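Local atomic coordinates of ScaE cell-surface anchored scaffoldin protein (Ruminococcus flavefaciens, PDB entry 2ZF9), a protein that carries a cohesin module that probably binds dockerin-bearing scaffoldins and so anchors the cellulosome to the bacterial cell surface. Residues A60-Q72 against Q146-T160. Residues are numbered along the deposited sequence; the frame is centred on the assembly and turned at random.
Sequences AADKYAATGLHIQ and QVAYQSRTTNEDLFT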
# COMPACT_ATOMS: atom_id res chain seq x y z
N ALA A 60 -6.27 8.37 9.64
CA ALA A 60 -5.37 7.94 10.71
C ALA A 60 -4.41 9.03 11.21
O ALA A 60 -3.48 8.72 11.95
CB ALA A 60 -4.56 6.74 10.23
N ALA A 61 -4.62 10.30 10.80
CA ALA A 61 -3.65 11.36 11.13
C ALA A 61 -3.49 11.46 12.63
O ALA A 61 -4.47 11.42 13.36
CB ALA A 61 -4.11 12.70 10.54
N ASP A 62 -2.24 11.58 13.08
CA ASP A 62 -1.85 11.67 14.49
C ASP A 62 -2.17 10.44 15.32
O ASP A 62 -2.12 10.49 16.54
CB ASP A 62 -2.40 12.95 15.14
CG ASP A 62 -2.03 14.19 14.35
OD1 ASP A 62 -0.85 14.30 13.93
OD2 ASP A 62 -2.91 15.04 14.12
N LYS A 63 -2.45 9.31 14.66
CA LYS A 63 -2.83 8.09 15.41
C LYS A 63 -1.92 6.89 15.20
O LYS A 63 -2.11 5.83 15.82
CB LYS A 63 -4.24 7.64 15.00
CG LYS A 63 -5.34 8.69 15.19
CD LYS A 63 -5.44 9.12 16.64
CE LYS A 63 -6.60 10.13 16.82
NZ LYS A 63 -6.68 10.42 18.29
N TYR A 64 -0.97 7.02 14.29
CA TYR A 64 -0.10 5.89 13.99
C TYR A 64 1.35 6.31 13.83
O TYR A 64 1.66 7.52 13.72
CB TYR A 64 -0.61 5.14 12.72
CG TYR A 64 -0.26 5.88 11.43
CD1 TYR A 64 -1.05 6.95 10.97
CD2 TYR A 64 0.86 5.53 10.68
CE1 TYR A 64 -0.71 7.64 9.80
CE2 TYR A 64 1.21 6.22 9.50
CZ TYR A 64 0.42 7.28 9.09
OH TYR A 64 0.74 7.97 7.95
N ALA A 65 2.23 5.31 13.79
CA ALA A 65 3.65 5.51 13.50
C ALA A 65 4.32 4.27 12.90
O ALA A 65 5.15 4.41 12.00
CB ALA A 65 4.42 5.89 14.77
N ALA A 66 4.03 3.10 13.48
CA ALA A 66 4.74 1.86 13.12
C ALA A 66 3.96 1.19 11.98
O ALA A 66 2.81 0.80 12.18
CB ALA A 66 4.80 0.93 14.29
N THR A 67 4.58 1.07 10.80
CA THR A 67 3.92 0.39 9.66
C THR A 67 4.90 -0.60 9.04
O THR A 67 6.14 -0.44 9.13
CB THR A 67 3.43 1.36 8.53
OG1 THR A 67 4.55 1.91 7.82
CG2 THR A 67 2.55 2.49 9.10
N GLY A 68 4.33 -1.63 8.44
CA GLY A 68 5.13 -2.61 7.69
C GLY A 68 4.14 -3.04 6.62
O GLY A 68 3.08 -3.62 6.94
N LEU A 69 4.41 -2.68 5.37
CA LEU A 69 3.41 -2.87 4.33
C LEU A 69 4.03 -3.47 3.09
O LEU A 69 4.96 -2.87 2.52
CB LEU A 69 2.71 -1.55 4.01
CG LEU A 69 1.92 -0.92 5.16
CD1 LEU A 69 1.52 0.49 4.76
CD2 LEU A 69 0.65 -1.73 5.49
N HIS A 70 3.54 -4.65 2.70
CA HIS A 70 4.03 -5.30 1.50
C HIS A 70 3.12 -4.95 0.34
O HIS A 70 1.90 -5.09 0.42
CB HIS A 70 4.05 -6.82 1.66
CG HIS A 70 5.16 -7.32 2.52
ND1 HIS A 70 5.02 -7.50 3.88
CD2 HIS A 70 6.42 -7.72 2.22
CE1 HIS A 70 6.15 -7.97 4.38
NE2 HIS A 70 7.02 -8.13 3.39
N ILE A 71 3.71 -4.48 -0.75
CA ILE A 71 2.91 -4.15 -1.92
C ILE A 71 3.26 -5.18 -2.98
O ILE A 71 4.43 -5.40 -3.26
CB ILE A 71 3.26 -2.71 -2.42
CG1 ILE A 71 2.83 -1.71 -1.33
CG2 ILE A 71 2.58 -2.41 -3.79
CD1 ILE A 71 3.36 -0.34 -1.56
N GLN A 72 2.25 -5.83 -3.54
CA GLN A 72 2.51 -6.81 -4.59
C GLN A 72 1.74 -6.40 -5.84
O GLN A 72 0.72 -5.71 -5.73
CB GLN A 72 2.09 -8.22 -4.15
CG GLN A 72 0.63 -8.36 -3.90
CD GLN A 72 0.26 -9.75 -3.42
OE1 GLN A 72 1.11 -10.49 -2.87
NE2 GLN A 72 -1.00 -10.11 -3.60
N GLN A 146 -1.57 -4.22 -5.12
CA GLN A 146 -2.26 -4.63 -3.91
C GLN A 146 -1.38 -4.52 -2.66
O GLN A 146 -0.19 -4.84 -2.69
CB GLN A 146 -2.71 -6.08 -4.05
CG GLN A 146 -3.69 -6.33 -5.17
CD GLN A 146 -4.08 -7.81 -5.28
OE1 GLN A 146 -3.26 -8.70 -5.05
NE2 GLN A 146 -5.32 -8.05 -5.63
N VAL A 147 -2.01 -4.14 -1.56
CA VAL A 147 -1.44 -4.43 -0.23
C VAL A 147 -1.74 -5.87 0.13
O VAL A 147 -2.88 -6.29 0.01
CB VAL A 147 -2.06 -3.52 0.88
CG1 VAL A 147 -1.46 -3.93 2.29
CG2 VAL A 147 -1.77 -2.02 0.56
N ALA A 148 -0.73 -6.61 0.56
CA ALA A 148 -0.90 -8.02 0.91
C ALA A 148 -0.50 -8.23 2.37
O ALA A 148 0.40 -7.57 2.85
CB ALA A 148 0.00 -8.89 -0.01
N TYR A 149 -1.13 -9.20 3.04
CA TYR A 149 -0.87 -9.52 4.44
C TYR A 149 -0.43 -10.98 4.54
O TYR A 149 -1.02 -11.86 3.90
CB TYR A 149 -2.15 -9.31 5.34
CG TYR A 149 -1.85 -9.67 6.78
CD1 TYR A 149 -1.18 -8.78 7.59
CD2 TYR A 149 -2.18 -10.92 7.31
CE1 TYR A 149 -0.82 -9.09 8.89
CE2 TYR A 149 -1.82 -11.25 8.64
CZ TYR A 149 -1.11 -10.32 9.41
OH TYR A 149 -0.76 -10.57 10.72
N GLN A 150 0.56 -11.27 5.37
CA GLN A 150 0.65 -12.61 5.95
C GLN A 150 1.30 -12.60 7.31
O GLN A 150 1.92 -11.62 7.67
CB GLN A 150 1.36 -13.59 5.03
CG GLN A 150 2.81 -13.34 4.81
CD GLN A 150 3.22 -13.80 3.43
OE1 GLN A 150 2.54 -13.51 2.45
NE2 GLN A 150 4.32 -14.54 3.34
N SER A 151 1.16 -13.71 8.05
CA SER A 151 1.78 -13.85 9.37
C SER A 151 3.28 -13.99 9.17
O SER A 151 3.72 -14.81 8.38
CB SER A 151 1.25 -15.12 10.09
OG SER A 151 1.58 -15.13 11.49
N ARG A 152 4.07 -13.19 9.88
CA ARG A 152 5.52 -13.21 9.70
C ARG A 152 6.21 -13.04 11.04
O ARG A 152 5.63 -12.46 11.98
CB ARG A 152 5.97 -12.05 8.79
CG ARG A 152 5.25 -11.99 7.44
CD ARG A 152 5.50 -10.64 6.76
NE ARG A 152 4.90 -10.58 5.43
CZ ARG A 152 5.50 -11.02 4.32
NH1 ARG A 152 6.72 -11.55 4.40
NH2 ARG A 152 4.90 -10.90 3.14
N THR A 153 7.46 -13.51 11.12
CA THR A 153 8.28 -13.25 12.29
C THR A 153 9.23 -12.08 12.09
O THR A 153 9.68 -11.48 13.06
CB THR A 153 9.06 -14.50 12.80
OG1 THR A 153 10.09 -14.86 11.88
CG2 THR A 153 8.12 -15.67 12.96
N THR A 154 9.54 -11.74 10.83
CA THR A 154 10.37 -10.59 10.53
C THR A 154 9.68 -9.83 9.41
O THR A 154 8.86 -10.40 8.68
CB THR A 154 11.80 -10.99 10.04
OG1 THR A 154 11.68 -11.72 8.82
CG2 THR A 154 12.54 -11.87 11.07
N ASN A 155 10.01 -8.54 9.26
CA ASN A 155 9.31 -7.65 8.33
C ASN A 155 7.80 -7.83 8.44
O ASN A 155 7.09 -7.99 7.43
CB ASN A 155 9.79 -7.86 6.89
CG ASN A 155 11.30 -7.54 6.73
OD1 ASN A 155 11.88 -6.77 7.51
ND2 ASN A 155 11.92 -8.15 5.72
N GLU A 156 7.30 -7.84 9.69
CA GLU A 156 5.88 -8.04 9.91
C GLU A 156 5.03 -6.99 9.22
O GLU A 156 5.45 -5.82 9.09
CB GLU A 156 5.56 -7.97 11.39
CG GLU A 156 6.00 -9.17 12.21
CD GLU A 156 5.80 -8.88 13.69
OE1 GLU A 156 4.76 -9.31 14.24
OE2 GLU A 156 6.61 -8.13 14.26
N ASP A 157 3.83 -7.42 8.82
CA ASP A 157 2.82 -6.51 8.34
C ASP A 157 2.14 -5.84 9.53
O ASP A 157 1.58 -6.50 10.43
CB ASP A 157 1.81 -7.24 7.45
CG ASP A 157 2.45 -7.81 6.17
OD1 ASP A 157 3.11 -7.05 5.42
OD2 ASP A 157 2.26 -9.02 5.92
N LEU A 158 2.22 -4.52 9.55
CA LEU A 158 1.83 -3.74 10.72
C LEU A 158 1.21 -2.42 10.30
O LEU A 158 1.59 -1.84 9.27
CB LEU A 158 3.04 -3.39 11.60
CG LEU A 158 3.84 -4.49 12.30
CD1 LEU A 158 5.00 -3.84 13.02
CD2 LEU A 158 2.96 -5.29 13.29
N PHE A 159 0.26 -1.94 11.09
CA PHE A 159 -0.20 -0.57 10.93
C PHE A 159 -0.77 -0.14 12.27
O PHE A 159 -1.92 -0.46 12.59
CB PHE A 159 -1.27 -0.41 9.84
CG PHE A 159 -1.50 1.03 9.49
CD1 PHE A 159 -0.82 1.60 8.44
CD2 PHE A 159 -2.34 1.84 10.27
CE1 PHE A 159 -0.96 2.99 8.14
CE2 PHE A 159 -2.50 3.21 9.95
CZ PHE A 159 -1.78 3.77 8.90
N THR A 160 0.04 0.54 13.07
CA THR A 160 -0.25 0.61 14.51
C THR A 160 0.45 1.82 15.12
O THR A 160 1.07 2.59 14.38
CB THR A 160 0.11 -0.73 15.26
OG1 THR A 160 -0.52 -0.77 16.55
CG2 THR A 160 1.64 -0.99 15.37
O HOH W 1 1.22 -5.42 4.20
O HOH W 2 9.68 -8.87 3.30
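His70 lies flat against Arg152, the imidazole and guanidinium planes only 17° apart and their centres separated by 3.5 Å. Asp157 ties the pair together: its OD1 accepts a nearly straight hydrogen bond from His70 ND1 (2.5 Å), while its OD2 forms a salt bridge with Arg152 NE at 3.1 Å. The carboxylate stands almost perpendicular to the imidazole (82°), and Gln150 N reaches OD2 from the face opposite Arg152. With an alanine in place of Arg152, the imidazole would probably lose its cover on that face and Asp157 the charge paired with OD2.

At the other end, Phe159, its CG anti to the backbone N (chi1 -167°), sends CZ over the centre of the Tyr64 ring in an offset stack; Thr67 CG2 lies against Phe159 CD1 at 3.5 Å. From a classic beta bulge, where Ala65 N and Ala66 N share Thr160 O, strand 66-72 pairs antiparallel with 158-160, then, past His70, with 146-149. There Gln72 NE2 meets Gln146 OE1 at 3.0 Å, amides nearly coplanar.

The contact thus joins three cohesin strands, the His70 cluster tying loop 150-157 onto 66-72. Strand 109-115 flanks the other edge of 66-72; helix 166-178 packs on Leu69 and Phe159.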